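Local coordinates for putative uncharacterized protein PH0242 (Pyrococcus horikoshii, PDB 3VU1), which is the C-terminal globular domain of the archaeal oligosaccharyltransferase AglB and carries a bound calcium ion, at residues A95-I100 with V122-L127; G105-K110 with Y205-T210. One frame throughout, in Å; residues are numbered along the deposited sequence.

How the contacts relate
Both contacts sit where helices 97-103 and 109-113 meet the mixed sheet that contains strands 125-130 and 200-205, and their centres are about 9 Å apart on the same side of the chain's centre. Their segments alternate along the sequence: 95-100, 105-110, 122-127, then 205-210. Helix 97-103 and helix 109-113 follow each other and lead into strand 125-130, while strand 200-205, its antiparallel neighbour in the sheet, leaves toward helix 212-218. Contact 1 lies where the chain enters the sheet, contact 2 where it leaves. A probable hydrogen bond from Y205 N to T124 O, 2.8 Å, joins them, and V122 CG1 packs on Y205 CG at 3.4 Å.

Contact 1. Residues A95-I100 with V122-L127; sequences AKFNAI and VTTILL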
loop_
_atom_site.group_PDB
_atom_site.type_symbol
_atom_site.label_atom_id
_atom_site.label_comp_id
_atom_site.label_asym_id
_atom_site.label_seq_id
_atom_site.Cartn_x
_atom_site.Cartn_y
_atom_site.Cartn_z
ATOM N N ALA A 95 -14.874 -10.816 -3.673
ATOM C CA ALA A 95 -16.198 -10.703 -4.323
ATOM C C ALA A 95 -16.285 -9.469 -5.210
ATOM O O ALA A 95 -17.060 -9.448 -6.140
ATOM C CB ALA A 95 -17.326 -10.680 -3.294
ATOM N N LYS A 96 -15.501 -8.437 -4.907
ATOM C CA LYS A 96 -15.471 -7.261 -5.757
ATOM C C LYS A 96 -14.289 -7.265 -6.731
ATOM O O LYS A 96 -14.040 -6.263 -7.423
ATOM C CB LYS A 96 -15.467 -5.990 -4.908
ATOM C CG LYS A 96 -16.807 -5.727 -4.285
ATOM C CD LYS A 96 -16.785 -4.638 -3.244
ATOM C CE LYS A 96 -18.232 -4.268 -3.000
ATOM N NZ LYS A 96 -18.405 -2.942 -2.374
ATOM N N PHE A 97 -13.572 -8.386 -6.814
ATOM C CA PHE A 97 -12.291 -8.318 -7.490
ATOM C C PHE A 97 -12.290 -8.084 -9.000
ATOM O O PHE A 97 -11.324 -7.524 -9.507
ATOM C CB PHE A 97 -11.323 -9.427 -7.073
ATOM C CG PHE A 97 -9.888 -8.952 -7.016
ATOM C CD1 PHE A 97 -9.465 -8.091 -5.999
ATOM C CD2 PHE A 97 -8.975 -9.321 -7.989
ATOM C CE1 PHE A 97 -8.166 -7.614 -5.956
ATOM C CE2 PHE A 97 -7.674 -8.873 -7.933
ATOM C CZ PHE A 97 -7.272 -8.011 -6.925
ATOM N N ASN A 98 -13.350 -8.458 -9.711
ATOM C CA ASN A 98 -13.451 -8.100 -11.128
ATOM C C ASN A 98 -13.470 -6.585 -11.289
ATOM O O ASN A 98 -12.719 -6.035 -12.085
ATOM C CB ASN A 98 -14.690 -8.699 -11.787
ATOM C CG ASN A 98 -14.479 -10.138 -12.246
ATOM O OD1 ASN A 98 -14.977 -10.507 -13.313
ATOM N ND2 ASN A 98 -13.743 -10.960 -11.461
ATOM N N ALA A 99 -14.287 -5.902 -10.488
ATOM C CA ALA A 99 -14.348 -4.449 -10.576
ATOM C C ALA A 99 -12.978 -3.857 -10.309
ATOM O O ALA A 99 -12.525 -2.988 -11.085
ATOM C CB ALA A 99 -15.402 -3.864 -9.640
ATOM N N ILE A 100 -12.343 -4.304 -9.213
ATOM C CA ILE A 100 -11.041 -3.802 -8.817
ATOM C C ILE A 100 -10.035 -4.101 -9.911
ATOM O O ILE A 100 -9.247 -3.235 -10.265
ATOM C CB ILE A 100 -10.545 -4.419 -7.494
ATOM C CG1 ILE A 100 -11.553 -4.132 -6.357
ATOM C CG2 ILE A 100 -9.140 -3.906 -7.144
ATOM C CD1 ILE A 100 -11.277 -4.859 -5.056
ATOM N N VAL A 122 -14.872 -13.324 -16.881
ATOM C CA VAL A 122 -13.851 -14.131 -16.244
ATOM C C VAL A 122 -14.015 -13.989 -14.722
ATOM O O VAL A 122 -14.354 -12.909 -14.217
ATOM C CB VAL A 122 -12.480 -13.619 -16.762
ATOM C CG1 VAL A 122 -11.413 -13.587 -15.694
ATOM C CG2 VAL A 122 -12.042 -14.392 -18.007
ATOM N N THR A 123 -13.823 -15.070 -13.982
ATOM C CA THR A 123 -13.827 -14.953 -12.527
ATOM C C THR A 123 -12.421 -14.678 -12.044
ATOM O O THR A 123 -11.557 -15.549 -12.179
ATOM C CB THR A 123 -14.358 -16.228 -11.849
ATOM O OG1 THR A 123 -15.703 -16.436 -12.280
ATOM C CG2 THR A 123 -14.351 -16.070 -10.308
ATOM N N THR A 124 -12.172 -13.494 -11.491
ATOM C CA THR A 124 -10.785 -13.160 -11.141
ATOM C C THR A 124 -10.230 -13.886 -9.905
ATOM O O THR A 124 -9.045 -14.252 -9.879
ATOM C CB THR A 124 -10.535 -11.644 -11.045
ATOM O OG1 THR A 124 -11.493 -11.062 -10.151
ATOM C CG2 THR A 124 -10.641 -10.991 -12.450
ATOM N N ILE A 125 -11.093 -14.098 -8.905
ATOM C CA ILE A 125 -10.726 -14.728 -7.636
ATOM C C ILE A 125 -11.889 -15.535 -7.053
ATOM O O ILE A 125 -12.979 -15.037 -6.876
ATOM C CB ILE A 125 -10.239 -13.710 -6.565
ATOM C CG1 ILE A 125 -9.220 -12.757 -7.152
ATOM C CG2 ILE A 125 -9.613 -14.438 -5.372
ATOM C CD1 ILE A 125 -8.400 -12.043 -6.109
ATOM N N LEU A 126 -11.616 -16.785 -6.742
ATOM C CA LEU A 126 -12.547 -17.646 -6.081
ATOM C C LEU A 126 -11.807 -18.274 -4.898
ATOM O O LEU A 126 -10.604 -18.571 -4.990
ATOM C CB LEU A 126 -12.971 -18.719 -7.045
ATOM C CG LEU A 126 -14.421 -19.164 -7.067
ATOM C CD1 LEU A 126 -15.392 -17.998 -6.943
ATOM C CD2 LEU A 126 -14.605 -19.858 -8.404
ATOM N N LEU A 127 -12.525 -18.445 -3.787
ATOM C CA LEU A 127 -11.958 -18.997 -2.567
ATOM C C LEU A 127 -12.528 -20.371 -2.249
ATOM O O LEU A 127 -13.739 -20.634 -2.397
ATOM C CB LEU A 127 -12.177 -18.064 -1.385
ATOM C CG LEU A 127 -11.403 -16.768 -1.488
ATOM C CD1 LEU A 127 -11.547 -16.006 -0.185
ATOM C CD2 LEU A 127 -9.930 -17.004 -1.834
#
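The first turn of helix 97-103 rests against the loop 122-124 and the first residue of strand 125-130, at the entrance to the sheet of the oligosaccharyltransferase insert family region, and F97, N98, T124 and I125 carry most of this contact. The backbones come nearest at N98 and T124, whose CA atoms lie 5.7 Å apart, and the two segments together bury 244 Å². On the apolar side, I125 CD1 sits over one face of the F97 ring. It is 3.7 Å from the ring centroid and 25° off the normal, which meets the geometry of a CH-pi contact; the methyl is displaced toward the rim, and its nearest ring atom is F97 CD2. I125 CG1 also lies 3.5 Å from F97 CD2, and the two side chains run at a slant to each other. With I125 CG1 anti to the carbonyl carbon (chi1 -48°), this branch is directed at the ring. T124 OG1 lies in the plane of the same ring, at its edge, 3.5 Å from F97 CB, and 3.2 Å from N98 N. The polar side belongs to N98, whose amide reaches the backbone of 122-124 and the T124 side chain. Its orientation is probably turned over in the model, so the individual amide atoms support no assignment; its CG lies 3.4 Å from V122 O and 3.8 Å from T124 OG1. Around this core, F213 of helix 212-218 meets the F97 ring with planes about 25° apart and also touches I125. V202 of strand 200-205 packs on I125, and backbone hydrogen bonding between L126 and L203 ties the strand to its neighbour in the sheet.

Contact 2. Residues G105-K110 with Y205-T210; sequences GAITRK and YYKVAT
K207 and V208 meet A106 where the link between helix 97-103 and helix 109-113 passes the loop after strand 200-205. G105, with phi 81°, ends the first helix in a Schellman motif, and a capping box opens the second: the side chain of the N-cap residue T108 caps a backbone N just past K110, and E111 OE1 accepts a hydrogen bond from T108 N. The K207 side chain runs beside this link. Its CB lies 3.5 Å from A106 O and 4.3 Å from I107 CG2, both on the side facing the 105-110 link. CG is farther from the A106 carbonyl oxygen, and CD returns to 3.4 Å from A106 O, so the methylene chain passes alongside that oxygen. The chain stays extended to its end, with chi4 180° setting NZ, 4.1 Å from T108 CG2. The ammonium makes a salt bridge with E111 OE2, and Y205 OH hydrogen-bonds to the same carboxylate oxygen, so one glutamate is shared by both segments. No hydrogen bond spans the two segments directly. The rest of the fit is apolar: I107 CG2 comes obliquely to the Y205 ring, its nearest atom being CE2, and A106 CB meets V208 CG1 at 3.6 Å.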
loop_
_atom_site.group_PDB
_atom_site.type_symbol
_atom_site.label_atom_id
_atom_site.label_comp_id
_atom_site.label_asym_id
_atom_site.label_seq_id
_atom_site.Cartn_x
_atom_site.Cartn_y
_atom_site.Cartn_z
ATOM N N GLY A 105 -6.685 -1.727 -14.222
ATOM C CA GLY A 105 -6.016 -1.959 -15.497
ATOM C C GLY A 105 -5.413 -3.342 -15.637
ATOM O O GLY A 105 -4.635 -3.584 -16.553
ATOM N N ALA A 106 -5.803 -4.268 -14.754
ATOM C CA ALA A 106 -5.337 -5.670 -14.799
ATOM C C ALA A 106 -6.010 -6.527 -15.875
ATOM O O ALA A 106 -5.447 -7.516 -16.321
ATOM C CB ALA A 106 -5.525 -6.325 -13.429
ATOM N N ILE A 107 -7.240 -6.178 -16.233
ATOM C CA ILE A 107 -8.048 -6.964 -17.150
ATOM C C ILE A 107 -8.799 -6.060 -18.142
ATOM O O ILE A 107 -8.973 -4.864 -17.923
ATOM C CB ILE A 107 -9.081 -7.847 -16.414
ATOM C CG1 ILE A 107 -10.053 -7.013 -15.573
ATOM C CG2 ILE A 107 -8.409 -8.899 -15.547
ATOM C CD1 ILE A 107 -11.247 -7.827 -15.114
ATOM N N THR A 108 -9.249 -6.647 -19.238
ATOM C CA THR A 108 -10.015 -5.905 -20.214
ATOM C C THR A 108 -11.486 -5.809 -19.795
ATOM O O THR A 108 -11.945 -6.532 -18.888
ATOM C CB THR A 108 -9.911 -6.545 -21.617
ATOM O OG1 THR A 108 -10.688 -7.752 -21.676
ATOM C CG2 THR A 108 -8.461 -6.824 -21.960
ATOM N N ARG A 109 -12.213 -4.924 -20.475
ATOM C CA ARG A 109 -13.642 -4.764 -20.270
ATOM C C ARG A 109 -14.372 -6.079 -20.480
ATOM O O ARG A 109 -15.272 -6.424 -19.708
ATOM C CB ARG A 109 -14.196 -3.705 -21.211
ATOM C CG ARG A 109 -15.635 -3.338 -20.930
ATOM C CD ARG A 109 -15.883 -1.891 -21.276
ATOM N NE ARG A 109 -17.275 -1.710 -21.638
ATOM C CZ ARG A 109 -17.680 -0.985 -22.670
ATOM N NH1 ARG A 109 -18.969 -0.891 -22.940
ATOM N NH2 ARG A 109 -16.793 -0.372 -23.443
ATOM N N LYS A 110 -13.958 -6.805 -21.517
ATOM C CA LYS A 110 -14.538 -8.101 -21.851
ATOM C C LYS A 110 -14.370 -9.074 -20.700
ATOM O O LYS A 110 -15.335 -9.730 -20.286
ATOM C CB LYS A 110 -13.894 -8.683 -23.100
ATOM C CG LYS A 110 -14.383 -10.072 -23.408
ATOM C CD LYS A 110 -13.976 -10.522 -24.799
ATOM C CE LYS A 110 -14.424 -11.961 -24.989
ATOM N NZ LYS A 110 -13.861 -12.559 -26.222
ATOM N N TYR A 205 -7.377 -15.825 -11.561
ATOM C CA TYR A 205 -7.187 -15.665 -12.982
ATOM C C TYR A 205 -5.768 -15.157 -13.202
ATOM O O TYR A 205 -5.231 -14.392 -12.389
ATOM C CB TYR A 205 -8.236 -14.698 -13.513
ATOM C CG TYR A 205 -8.183 -14.462 -14.985
ATOM C CD1 TYR A 205 -8.419 -15.494 -15.882
ATOM C CD2 TYR A 205 -7.910 -13.197 -15.493
ATOM C CE1 TYR A 205 -8.384 -15.279 -17.247
ATOM C CE2 TYR A 205 -7.871 -12.969 -16.859
ATOM C CZ TYR A 205 -8.117 -14.018 -17.726
ATOM O OH TYR A 205 -8.094 -13.813 -19.083
ATOM N N TYR A 206 -5.150 -15.598 -14.290
ATOM C CA TYR A 206 -3.696 -15.445 -14.428
ATOM C C TYR A 206 -3.238 -13.996 -14.358
ATOM O O TYR A 206 -2.243 -13.702 -13.712
ATOM C CB TYR A 206 -3.143 -16.179 -15.669
ATOM C CG TYR A 206 -3.351 -15.487 -16.994
ATOM C CD1 TYR A 206 -2.305 -14.792 -17.618
ATOM C CD2 TYR A 206 -4.586 -15.521 -17.634
ATOM C CE1 TYR A 206 -2.487 -14.152 -18.842
ATOM C CE2 TYR A 206 -4.776 -14.893 -18.858
ATOM C CZ TYR A 206 -3.728 -14.215 -19.462
ATOM O OH TYR A 206 -3.933 -13.606 -20.689
ATOM N N LYS A 207 -3.998 -13.099 -14.978
ATOM C CA LYS A 207 -3.671 -11.668 -14.987
ATOM C C LYS A 207 -3.609 -11.009 -13.600
ATOM O O LYS A 207 -3.084 -9.917 -13.455
ATOM C CB LYS A 207 -4.648 -10.905 -15.889
ATOM C CG LYS A 207 -4.480 -11.210 -17.372
ATOM C CD LYS A 207 -5.412 -10.377 -18.230
ATOM C CE LYS A 207 -5.187 -10.678 -19.705
ATOM N NZ LYS A 207 -6.107 -9.871 -20.560
ATOM N N VAL A 208 -4.161 -11.661 -12.589
ATOM C CA VAL A 208 -4.176 -11.093 -11.256
ATOM C C VAL A 208 -3.668 -12.096 -10.229
ATOM O O VAL A 208 -3.793 -11.863 -9.024
ATOM C CB VAL A 208 -5.572 -10.567 -10.848
ATOM C CG1 VAL A 208 -6.008 -9.438 -11.755
ATOM C CG2 VAL A 208 -6.613 -11.683 -10.850
ATOM N N ALA A 209 -3.046 -13.182 -10.702
ATOM C CA ALA A 209 -2.409 -14.170 -9.805
ATOM C C ALA A 209 -1.399 -13.599 -8.811
ATOM O O ALA A 209 -1.351 -14.038 -7.678
ATOM C CB ALA A 209 -1.765 -15.277 -10.600
ATOM N N THR A 210 -0.591 -12.627 -9.217
ATOM C CA THR A 210 0.407 -12.067 -8.301
ATOM C C THR A 210 0.074 -10.657 -7.809
ATOM O O THR A 210 0.954 -9.924 -7.367
ATOM C CB THR A 210 1.820 -12.092 -8.915
ATOM O OG1 THR A 210 1.841 -11.348 -10.150
ATOM C CG2 THR A 210 2.269 -13.547 -9.164
#